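Local coordinates for sarcosine oxidase (Pyrococcus horikoshii, PDB 1Y56), which probably forms the FAD-containing beta subunit of an L-proline dehydrogenase complex that oxidises L-proline and also holds FMN, at residues P219-I233 with L298-P312. Residues are numbered along the deposited sequence; the frame is centred on the assembly and turned at random.
Sequences PIEPYKHQAVITQPI and LLILRTWAGYYAKTP. With FMN (flavin mononucleotide), chain E.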
ATOM      1  N   PRO B 219     -35.071  34.476  10.879  1.00 35.42           N
ATOM      2  CA  PRO B 219     -34.900  33.052  11.102  1.00 34.70           C
ATOM      3  C   PRO B 219     -35.480  32.239   9.953  1.00 34.07           C
ATOM      4  O   PRO B 219     -36.690  32.212   9.753  1.00 34.28           O
ATOM      5  CB  PRO B 219     -35.664  32.811  12.406  1.00 34.67           C
ATOM      6  CG  PRO B 219     -36.686  33.879  12.460  1.00 34.85           C
ATOM      7  CD  PRO B 219     -36.132  35.053  11.728  1.00 35.25           C
ATOM      8  N   ILE B 220     -34.609  31.613   9.180  1.00 33.40           N
ATOM      9  CA  ILE B 220     -35.045  30.754   8.089  1.00 32.89           C
ATOM     10  C   ILE B 220     -34.274  29.449   8.193  1.00 32.66           C
ATOM     11  O   ILE B 220     -33.063  29.437   8.002  1.00 32.49           O
ATOM     12  CB  ILE B 220     -34.802  31.411   6.707  1.00 32.78           C
ATOM     13  CG1 ILE B 220     -35.524  32.752   6.606  1.00 32.43           C
ATOM     14  CG2 ILE B 220     -35.257  30.488   5.584  1.00 32.98           C
ATOM     15  CD1 ILE B 220     -35.168  33.549   5.358  1.00 32.81           C
ATOM     16  N   GLU B 221     -34.967  28.360   8.504  1.00 32.44           N
ATOM     17  CA  GLU B 221     -34.302  27.078   8.700  1.00 32.75           C
ATOM     18  C   GLU B 221     -34.659  26.069   7.615  1.00 32.40           C
ATOM     19  O   GLU B 221     -35.835  25.943   7.263  1.00 32.72           O
ATOM     20  CB  GLU B 221     -34.670  26.468  10.061  1.00 33.28           C
ATOM     21  CG  GLU B 221     -34.286  27.249  11.321  1.00 35.24           C
ATOM     22  CD  GLU B 221     -32.834  27.703  11.341  1.00 38.36           C
ATOM     23  OE1 GLU B 221     -32.580  28.771  11.944  1.00 40.19           O
ATOM     24  OE2 GLU B 221     -31.959  27.017  10.752  1.00 39.01           O
ATOM     25  N   PRO B 222     -33.659  25.312   7.104  1.00 32.03           N
ATOM     26  CA  PRO B 222     -33.981  24.240   6.157  1.00 31.40           C
ATOM     27  C   PRO B 222     -34.561  23.026   6.876  1.00 31.20           C
ATOM     28  O   PRO B 222     -33.977  22.544   7.856  1.00 31.38           O
ATOM     29  CB  PRO B 222     -32.626  23.902   5.536  1.00 31.21           C
ATOM     30  CG  PRO B 222     -31.641  24.234   6.582  1.00 31.47           C
ATOM     31  CD  PRO B 222     -32.207  25.396   7.364  1.00 31.75           C
ATOM     32  N   TYR B 223     -35.713  22.558   6.407  1.00 30.94           N
ATOM     33  CA  TYR B 223     -36.329  21.339   6.931  1.00 30.70           C
ATOM     34  C   TYR B 223     -36.498  20.311   5.856  1.00 30.25           C
ATOM     35  O   TYR B 223     -36.777  20.635   4.703  1.00 30.38           O
ATOM     36  CB  TYR B 223     -37.701  21.618   7.526  1.00 30.99           C
ATOM     37  CG  TYR B 223     -37.646  22.246   8.885  1.00 32.08           C
ATOM     38  CD1 TYR B 223     -37.805  21.473  10.040  1.00 32.47           C
ATOM     39  CD2 TYR B 223     -37.426  23.621   9.023  1.00 32.73           C
ATOM     40  CE1 TYR B 223     -37.754  22.057  11.299  1.00 33.41           C
ATOM     41  CE2 TYR B 223     -37.373  24.212  10.268  1.00 33.37           C
ATOM     42  CZ  TYR B 223     -37.536  23.430  11.401  1.00 34.11           C
ATOM     43  OH  TYR B 223     -37.476  24.034  12.631  1.00 35.04           O
ATOM     44  N   LYS B 224     -36.356  19.060   6.250  1.00 29.85           N
ATOM     45  CA  LYS B 224     -36.485  17.980   5.316  1.00 29.45           C
ATOM     46  C   LYS B 224     -37.938  17.604   5.150  1.00 28.83           C
ATOM     47  O   LYS B 224     -38.555  17.103   6.078  1.00 28.45           O
ATOM     48  CB  LYS B 224     -35.681  16.777   5.786  1.00 29.69           C
ATOM     49  CG  LYS B 224     -35.477  15.749   4.691  1.00 31.07           C
ATOM     50  CD  LYS B 224     -34.336  14.801   5.011  1.00 33.61           C
ATOM     51  CE  LYS B 224     -34.785  13.611   5.846  1.00 34.43           C
ATOM     52  NZ  LYS B 224     -33.671  12.629   5.908  1.00 35.72           N
ATOM     53  N   HIS B 225     -38.482  17.884   3.965  1.00 28.70           N
ATOM     54  CA  HIS B 225     -39.768  17.312   3.525  1.00 28.39           C
ATOM     55  C   HIS B 225     -39.537  16.264   2.436  1.00 27.68           C
ATOM     56  O   HIS B 225     -38.461  16.230   1.828  1.00 27.86           O
ATOM     57  CB  HIS B 225     -40.763  18.399   3.112  1.00 28.34           C
ATOM     58  CG  HIS B 225     -41.429  19.059   4.285  1.00 30.31           C
ATOM     59  ND1 HIS B 225     -40.782  19.978   5.090  1.00 31.21           N
ATOM     60  CD2 HIS B 225     -42.666  18.898   4.820  1.00 31.39           C
ATOM     61  CE1 HIS B 225     -41.599  20.369   6.054  1.00 31.00           C
ATOM     62  NE2 HIS B 225     -42.748  19.732   5.911  1.00 31.83           N
ATOM     63  N   GLN B 226     -40.511  15.386   2.231  1.00 26.72           N
ATOM     64  CA  GLN B 226     -40.328  14.261   1.314  1.00 26.26           C
ATOM     65  C   GLN B 226     -41.484  14.058   0.335  1.00 26.05           C
ATOM     66  O   GLN B 226     -42.598  14.549   0.546  1.00 26.39           O
ATOM     67  CB  GLN B 226     -40.053  12.968   2.088  1.00 26.04           C
ATOM     68  CG  GLN B 226     -38.711  12.948   2.832  1.00 25.90           C
ATOM     69  CD  GLN B 226     -38.440  11.616   3.509  1.00 26.72           C
ATOM     70  OE1 GLN B 226     -38.177  10.614   2.842  1.00 28.34           O
ATOM     71  NE2 GLN B 226     -38.509  11.594   4.836  1.00 25.57           N
ATOM     72  N   ALA B 227     -41.211  13.343  -0.751  1.00 25.46           N
ATOM     73  CA  ALA B 227     -42.245  13.029  -1.725  1.00 24.95           C
ATOM     74  C   ALA B 227     -42.113  11.610  -2.254  1.00 24.56           C
ATOM     75  O   ALA B 227     -41.055  10.985  -2.147  1.00 24.56           O
ATOM     76  CB  ALA B 227     -42.261  14.054  -2.873  1.00 24.70           C
ATOM     77  N   VAL B 228     -43.210  11.107  -2.808  1.00 24.34           N
ATOM     78  CA  VAL B 228     -43.248   9.803  -3.456  1.00 23.96           C
ATOM     79  C   VAL B 228     -43.750   9.965  -4.895  1.00 24.17           C
ATOM     80  O   VAL B 228     -44.433  10.933  -5.221  1.00 24.26           O
ATOM     81  CB  VAL B 228     -44.126   8.820  -2.649  1.00 23.62           C
ATOM     82  CG1 VAL B 228     -45.576   9.271  -2.643  1.00 23.31           C
ATOM     83  CG2 VAL B 228     -43.990   7.402  -3.165  1.00 22.69           C
ATOM     84  N   ILE B 229     -43.375   9.036  -5.762  1.00 24.39           N
ATOM     85  CA  ILE B 229     -43.958   8.963  -7.096  1.00 24.60           C
ATOM     86  C   ILE B 229     -44.374   7.516  -7.356  1.00 24.84           C
ATOM     87  O   ILE B 229     -43.629   6.580  -7.044  1.00 24.84           O
ATOM     88  CB  ILE B 229     -42.983   9.490  -8.203  1.00 24.65           C
ATOM     89  CG1 ILE B 229     -43.668   9.536  -9.563  1.00 23.64           C
ATOM     90  CG2 ILE B 229     -41.691   8.640  -8.289  1.00 24.74           C
ATOM     91  CD1 ILE B 229     -44.756  10.529  -9.632  1.00 23.89           C
ATOM     92  N   THR B 230     -45.568   7.326  -7.902  1.00 25.03           N
ATOM     93  CA  THR B 230     -46.002   5.984  -8.261  1.00 25.43           C
ATOM     94  C   THR B 230     -45.746   5.726  -9.741  1.00 25.78           C
ATOM     95  O   THR B 230     -45.241   6.593 -10.456  1.00 25.58           O
ATOM     96  CB  THR B 230     -47.485   5.754  -7.950  1.00 25.34           C
ATOM     97  OG1 THR B 230     -48.278   6.172  -9.065  1.00 25.96           O
ATOM     98  CG2 THR B 230     -47.910   6.528  -6.726  1.00 25.24           C
ATOM     99  N   GLN B 231     -46.086   4.522 -10.189  1.00 26.61           N
ATOM    100  CA  GLN B 231     -46.033   4.171 -11.603  1.00 27.09           C
ATOM    101  C   GLN B 231     -47.079   4.986 -12.355  1.00 27.69           C
ATOM    102  O   GLN B 231     -48.073   5.385 -11.762  1.00 27.71           O
ATOM    103  CB  GLN B 231     -46.313   2.695 -11.773  1.00 26.74           C
ATOM    104  CG  GLN B 231     -47.680   2.297 -11.312  1.00 26.99           C
ATOM    105  CD  GLN B 231     -48.001   0.872 -11.671  1.00 27.84           C
ATOM    106  OE1 GLN B 231     -48.061  -0.012 -10.801  1.00 27.55           O
ATOM    107  NE2 GLN B 231     -48.196   0.627 -12.964  1.00 26.69           N
ATOM    108  N   PRO B 232     -46.861   5.241 -13.660  1.00 28.37           N
ATOM    109  CA  PRO B 232     -47.829   6.016 -14.432  1.00 29.00           C
ATOM    110  C   PRO B 232     -49.154   5.288 -14.629  1.00 29.84           C
ATOM    111  O   PRO B 232     -49.202   4.058 -14.653  1.00 30.22           O
ATOM    112  CB  PRO B 232     -47.135   6.216 -15.777  1.00 28.84           C
ATOM    113  CG  PRO B 232     -45.708   5.899 -15.538  1.00 28.60           C
ATOM    114  CD  PRO B 232     -45.716   4.841 -14.491  1.00 28.35           C
ATOM    115  N   ILE B 233     -50.206   6.078 -14.798  1.00 30.75           N
ATOM    116  CA  ILE B 233     -51.593   5.642 -14.741  1.00 31.59           C
ATOM    117  C   ILE B 233     -52.311   6.411 -15.848  1.00 32.33           C
ATOM    118  O   ILE B 233     -51.801   7.420 -16.325  1.00 32.36           O
ATOM    119  CB  ILE B 233     -52.151   5.902 -13.280  1.00 31.74           C
ATOM    120  CG1 ILE B 233     -51.883   4.689 -12.410  1.00 31.77           C
ATOM    121  CG2 ILE B 233     -53.632   6.260 -13.203  1.00 31.36           C
ATOM    122  CD1 ILE B 233     -51.985   3.403 -13.173  1.00 32.85           C
ATOM    123  N   LEU B 298     -51.085   0.115  -6.658  1.00 28.26           N
ATOM    124  CA  LEU B 298     -50.063   0.821  -7.416  1.00 27.90           C
ATOM    125  C   LEU B 298     -48.636   0.701  -6.869  1.00 27.80           C
ATOM    126  O   LEU B 298     -48.387   0.902  -5.675  1.00 27.80           O
ATOM    127  CB  LEU B 298     -50.454   2.291  -7.558  1.00 27.82           C
ATOM    128  CG  LEU B 298     -51.220   2.712  -8.815  1.00 27.32           C
ATOM    129  CD1 LEU B 298     -51.952   1.562  -9.494  1.00 25.48           C
ATOM    130  CD2 LEU B 298     -52.164   3.828  -8.450  1.00 26.16           C
ATOM    131  N   LEU B 299     -47.710   0.372  -7.767  1.00 27.47           N
ATOM    132  CA  LEU B 299     -46.286   0.329  -7.468  1.00 27.16           C
ATOM    133  C   LEU B 299     -45.716   1.708  -7.099  1.00 27.35           C
ATOM    134  O   LEU B 299     -45.956   2.697  -7.812  1.00 27.40           O
ATOM    135  CB  LEU B 299     -45.549  -0.196  -8.693  1.00 26.96           C
ATOM    136  CG  LEU B 299     -45.101  -1.650  -8.846  1.00 26.48           C
ATOM    137  CD1 LEU B 299     -45.607  -2.568  -7.755  1.00 25.58           C
ATOM    138  CD2 LEU B 299     -45.499  -2.154 -10.216  1.00 25.46           C
ATOM    139  N   ILE B 300     -44.975   1.774  -5.988  1.00 27.00           N
ATOM    140  CA  ILE B 300     -44.136   2.942  -5.693  1.00 26.83           C
ATOM    141  C   ILE B 300     -42.813   2.756  -6.416  1.00 26.85           C
ATOM    142  O   ILE B 300     -42.226   1.686  -6.332  1.00 26.84           O
ATOM    143  CB  ILE B 300     -43.857   3.095  -4.199  1.00 26.64           C
ATOM    144  CG1 ILE B 300     -45.124   3.477  -3.458  1.00 26.32           C
ATOM    145  CG2 ILE B 300     -42.808   4.163  -3.961  1.00 26.76           C
ATOM    146  CD1 ILE B 300     -45.059   3.199  -1.977  1.00 26.64           C
ATOM    147  N   LEU B 301     -42.350   3.786  -7.123  1.00 27.07           N
ATOM    148  CA  LEU B 301     -41.116   3.681  -7.910  1.00 27.73           C
ATOM    149  C   LEU B 301     -39.896   4.246  -7.211  1.00 28.22           C
ATOM    150  O   LEU B 301     -38.847   3.613  -7.191  1.00 28.56           O
ATOM    151  CB  LEU B 301     -41.268   4.363  -9.270  1.00 27.68           C
ATOM    152  CG  LEU B 301     -42.224   3.696 -10.260  1.00 28.49           C
ATOM    153  CD1 LEU B 301     -42.207   4.444 -11.581  1.00 29.51           C
ATOM    154  CD2 LEU B 301     -41.897   2.221 -10.462  1.00 28.28           C
ATOM    155  N   ARG B 302     -40.046   5.442  -6.650  1.00 28.90           N
ATOM    156  CA  ARG B 302     -38.967   6.177  -6.009  1.00 29.44           C
ATOM    157  C   ARG B 302     -39.558   7.132  -4.971  1.00 29.63           C
ATOM    158  O   ARG B 302     -40.747   7.461  -5.000  1.00 29.42           O
ATOM    159  CB  ARG B 302     -38.142   6.950  -7.061  1.00 29.63           C
ATOM    160  CG  ARG B 302     -37.153   8.007  -6.507  1.00 30.32           C
ATOM    161  CD  ARG B 302     -36.296   8.668  -7.605  1.00 30.10           C
ATOM    162  NE  ARG B 302     -35.150   7.826  -7.930  1.00 31.42           N
ATOM    163  CZ  ARG B 302     -33.870   8.139  -7.718  1.00 32.38           C
ATOM    164  NH1 ARG B 302     -32.926   7.264  -8.048  1.00 32.96           N
ATOM    165  NH2 ARG B 302     -33.523   9.314  -7.201  1.00 31.96           N
ATOM    166  N   THR B 303     -38.697   7.564  -4.057  1.00 30.09           N
ATOM    167  CA  THR B 303     -39.018   8.531  -3.025  1.00 30.24           C
ATOM    168  C   THR B 303     -37.864   9.526  -3.009  1.00 30.30           C
ATOM    169  O   THR B 303     -36.726   9.131  -3.261  1.00 30.64           O
ATOM    170  CB  THR B 303     -39.094   7.815  -1.683  1.00 30.12           C
ATOM    171  OG1 THR B 303     -40.364   7.166  -1.579  1.00 30.83           O
ATOM    172  CG2 THR B 303     -38.956   8.776  -0.536  1.00 30.91           C
ATOM    173  N   TRP B 304     -38.139  10.804  -2.743  1.00 29.85           N
ATOM    174  CA  TRP B 304     -37.055  11.777  -2.587  1.00 29.67           C
ATOM    175  C   TRP B 304     -37.325  12.835  -1.507  1.00 30.17           C
ATOM    176  O   TRP B 304     -38.378  12.816  -0.865  1.00 30.44           O
ATOM    177  CB  TRP B 304     -36.699  12.431  -3.926  1.00 29.29           C
ATOM    178  CG  TRP B 304     -37.736  13.354  -4.435  1.00 27.71           C
ATOM    179  CD1 TRP B 304     -37.753  14.707  -4.314  1.00 27.05           C
ATOM    180  CD2 TRP B 304     -38.909  12.997  -5.150  1.00 26.51           C
ATOM    181  NE1 TRP B 304     -38.876  15.219  -4.903  1.00 26.54           N
ATOM    182  CE2 TRP B 304     -39.604  14.187  -5.428  1.00 26.38           C
ATOM    183  CE3 TRP B 304     -39.448  11.780  -5.584  1.00 26.48           C
ATOM    184  CZ2 TRP B 304     -40.807  14.203  -6.128  1.00 25.84           C
ATOM    185  CZ3 TRP B 304     -40.643  11.793  -6.267  1.00 25.63           C
ATOM    186  CH2 TRP B 304     -41.308  12.998  -6.537  1.00 26.08           C
ATOM    187  N   ALA B 305     -36.364  13.740  -1.314  1.00 30.15           N
ATOM    188  CA  ALA B 305     -36.469  14.788  -0.307  1.00 30.37           C
ATOM    189  C   ALA B 305     -36.033  16.159  -0.833  1.00 30.68           C
ATOM    190  O   ALA B 305     -35.334  16.264  -1.847  1.00 30.87           O
ATOM    191  CB  ALA B 305     -35.652  14.416   0.925  1.00 30.45           C
ATOM    192  N   GLY B 306     -36.444  17.206  -0.120  1.00 30.63           N
ATOM    193  CA  GLY B 306     -36.065  18.573  -0.445  1.00 30.35           C
ATOM    194  C   GLY B 306     -36.301  19.480   0.745  1.00 30.45           C
ATOM    195  O   GLY B 306     -36.904  19.073   1.754  1.00 30.28           O
ATOM    196  N   TYR B 307     -35.835  20.716   0.624  1.00 30.31           N
ATOM    197  CA  TYR B 307     -35.941  21.677   1.709  1.00 30.33           C
ATOM    198  C   TYR B 307     -37.250  22.458   1.676  1.00 30.46           C
ATOM    199  O   TYR B 307     -37.679  22.925   0.622  1.00 30.58           O
ATOM    200  CB  TYR B 307     -34.786  22.677   1.643  1.00 30.07           C
ATOM    201  CG  TYR B 307     -33.414  22.065   1.558  1.00 29.96           C
ATOM    202  CD1 TYR B 307     -33.098  20.895   2.250  1.00 30.65           C
ATOM    203  CD2 TYR B 307     -32.415  22.678   0.814  1.00 29.63           C
ATOM    204  CE1 TYR B 307     -31.825  20.341   2.174  1.00 31.05           C
ATOM    205  CE2 TYR B 307     -31.148  22.140   0.734  1.00 29.93           C
ATOM    206  CZ  TYR B 307     -30.857  20.972   1.413  1.00 31.09           C
ATOM    207  OH  TYR B 307     -29.588  20.442   1.330  1.00 32.56           O
ATOM    208  N   TYR B 308     -37.894  22.586   2.827  1.00 30.45           N
ATOM    209  CA  TYR B 308     -38.761  23.723   3.038  1.00 30.71           C
ATOM    210  C   TYR B 308     -37.826  24.708   3.727  1.00 30.91           C
ATOM    211  O   TYR B 308     -37.075  24.321   4.625  1.00 31.28           O
ATOM    212  CB  TYR B 308     -39.900  23.373   3.986  1.00 30.56           C
ATOM    213  CG  TYR B 308     -41.147  22.740   3.391  1.00 31.06           C
ATOM    214  CD1 TYR B 308     -41.139  22.103   2.133  1.00 31.51           C
ATOM    215  CD2 TYR B 308     -42.347  22.744   4.124  1.00 30.81           C
ATOM    216  CE1 TYR B 308     -42.310  21.501   1.618  1.00 31.53           C
ATOM    217  CE2 TYR B 308     -43.506  22.151   3.637  1.00 31.34           C
ATOM    218  CZ  TYR B 308     -43.493  21.533   2.386  1.00 32.39           C
ATOM    219  OH  TYR B 308     -44.668  20.960   1.935  1.00 32.06           O
ATOM    220  N   ALA B 309     -37.829  25.962   3.291  1.00 30.94           N
ATOM    221  CA  ALA B 309     -37.128  27.013   4.020  1.00 31.03           C
ATOM    222  C   ALA B 309     -38.141  27.698   4.928  1.00 31.46           C
ATOM    223  O   ALA B 309     -38.838  28.628   4.501  1.00 31.59           O
ATOM    224  CB  ALA B 309     -36.483  28.003   3.078  1.00 30.70           C
ATOM    225  N   LYS B 310     -38.226  27.217   6.173  1.00 31.69           N
ATOM    226  CA  LYS B 310     -39.263  27.635   7.119  1.00 31.94           C
ATOM    227  C   LYS B 310     -38.945  28.903   7.915  1.00 31.72           C
ATOM    228  O   LYS B 310     -37.819  29.081   8.380  1.00 32.03           O
ATOM    229  CB  LYS B 310     -39.580  26.491   8.082  1.00 32.21           C
ATOM    230  CG  LYS B 310     -40.612  25.493   7.556  1.00 34.13           C
ATOM    231  CD  LYS B 310     -41.186  24.603   8.667  1.00 36.80           C
ATOM    232  CE  LYS B 310     -42.076  25.383   9.646  1.00 39.21           C
ATOM    233  NZ  LYS B 310     -42.586  24.519  10.759  1.00 40.55           N
ATOM    234  N   THR B 311     -39.945  29.773   8.060  1.00 31.27           N
ATOM    235  CA  THR B 311     -39.927  30.832   9.068  1.00 31.05           C
ATOM    236  C   THR B 311     -40.925  30.496  10.176  1.00 30.96           C
ATOM    237  O   THR B 311     -41.789  29.630   9.988  1.00 31.15           O
ATOM    238  CB  THR B 311     -40.305  32.196   8.484  1.00 31.02           C
ATOM    239  OG1 THR B 311     -41.626  32.129   7.932  1.00 31.21           O
ATOM    240  CG2 THR B 311     -39.305  32.633   7.422  1.00 31.02           C
ATOM    241  N   PRO B 312     -40.824  31.178  11.331  1.00 30.80           N
ATOM    242  CA  PRO B 312     -41.710  30.917  12.464  1.00 30.93           C
ATOM    243  C   PRO B 312     -43.199  31.083  12.170  1.00 31.18           C
ATOM    244  O   PRO B 312     -44.025  30.487  12.866  1.00 31.63           O
ATOM    245  CB  PRO B 312     -41.271  31.948  13.497  1.00 30.74           C
ATOM    246  CG  PRO B 312     -39.882  32.249  13.143  1.00 30.88           C
ATOM    247  CD  PRO B 312     -39.839  32.219  11.658  1.00 30.78           C
TER
HETATM  248  N1  FMN E 802     -38.431   9.957 -10.070  1.00 62.97           N
HETATM  249  C2  FMN E 802     -38.720   8.828 -10.758  1.00 62.91           C
HETATM  250  O2  FMN E 802     -38.029   7.798 -10.579  1.00 62.08           O
HETATM  251  N3  FMN E 802     -39.742   8.792 -11.635  1.00 62.89           N
HETATM  252  C4  FMN E 802     -40.497   9.889 -11.844  1.00 63.47           C
HETATM  253  O4  FMN E 802     -41.442   9.845 -12.661  1.00 63.88           O
HETATM  254  C4A FMN E 802     -40.220  11.071 -11.145  1.00 63.30           C
HETATM  255  N5  FMN E 802     -40.962  12.195 -11.337  1.00 63.38           N
HETATM  256  C5A FMN E 802     -40.711  13.354 -10.670  1.00 62.82           C
HETATM  257  C6  FMN E 802     -41.510  14.477 -10.909  1.00 62.45           C
HETATM  258  C7  FMN E 802     -41.272  15.680 -10.241  1.00 62.19           C
HETATM  259  C7M FMN E 802     -42.170  16.860 -10.547  1.00 61.44           C
HETATM  260  C8  FMN E 802     -40.215  15.749  -9.320  1.00 61.96           C
HETATM  261  C8M FMN E 802     -39.907  16.992  -8.570  1.00 61.42           C
HETATM  262  C9  FMN E 802     -39.413  14.629  -9.083  1.00 61.85           C
HETATM  263  C9A FMN E 802     -39.655  13.423  -9.751  1.00 62.44           C
HETATM  264  N10 FMN E 802     -38.860  12.264  -9.540  1.00 61.81           N
HETATM  265  C10 FMN E 802     -39.156  11.078 -10.243  1.00 62.47           C
HETATM  266  C1' FMN E 802     -37.765  12.253  -8.584  1.00 61.55           C
HETATM  267  C2' FMN E 802     -36.474  12.733  -9.194  1.00 61.89           C
HETATM  268  O2' FMN E 802     -35.616  11.586  -9.334  1.00 60.61           O
HETATM  269  C3' FMN E 802     -35.959  13.844  -8.262  1.00 61.54           C
HETATM  270  O3' FMN E 802     -35.319  14.909  -8.987  1.00 62.41           O
HETATM  271  C4' FMN E 802     -35.020  13.291  -7.238  1.00 61.41           C
HETATM  272  O4' FMN E 802     -35.073  12.099  -6.964  1.00 61.93           O
HETATM  273  C5' FMN E 802     -34.018  14.207  -6.568  1.00 60.48           C
HETATM  274  O5' FMN E 802     -32.717  13.656  -6.749  1.00 59.39           O
HETATM  275  P   FMN E 802     -32.100  12.618  -5.681  1.00 58.73           P
HETATM  276  O1P FMN E 802     -31.718  13.510  -4.528  1.00 59.43           O
HETATM  277  O2P FMN E 802     -30.954  11.985  -6.427  1.00 59.33           O
HETATM  278  O3P FMN E 802     -33.185  11.640  -5.332  1.00 58.25           O
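With chi1 at 70°, Trp304 has CG between its backbone N and carbonyl carbon, and this turns the indole over Ala227, its partner on the neighbouring strand. His225 and Tyr308 both have CG anti to the carbonyl carbon (chi1 -79° and -86°), which puts their rings on the same side of the sheet, where they stack. The strands 221-230 and 299-310 form a long antiparallel pair in the mixed sheet of this FAD-dependent oxidoreductase. Hydrogen-bonded pairs run from Glu221 with Lys310 to Ile229 with Arg302. A beta bulge follows: Ile229 O takes Leu301 N at 3.1 Å, and the register shifts by one before Thr230 pairs with Ile300.

The Trp304 indole lies between protein and cofactor. Ala227 CB sits 3.6 Å from Trp304 CZ2 over one face. FMN covers the opposite face, its C9 3.3 Å from Trp304 CZ2. Ile229 CB abuts the ring edge, in plane, and Trp304 NE1 bonds to Arg46 O. Without the indole, as with an alanine here, this part of the flavin is likely to lose its aromatic cover, and Arg46 O its donor.

The guanidinium end of Arg302 leads away from the strand pair toward the FMN phosphate. Its NH2 donates to FMN O4' at 3.2 Å. NE and NH1 bond to Gln450 and Val477 of the PH1363 chain, so one guanidinium links FMN and the neighbouring subunit.

Further along, on the same face of the sheet, the His225 and Tyr308 rings lie face to face, centroids 3.5 Å apart. Gly306, Tyr307 and Tyr308 touch FAD. Next comes Tyr223, with Lys310 CD over one face of its ring. At the other end, beyond the bulge, the side chain of Gln231 carries on the pairing: its OE1 accepts Leu299 N on a lone pair at 3.1 Å.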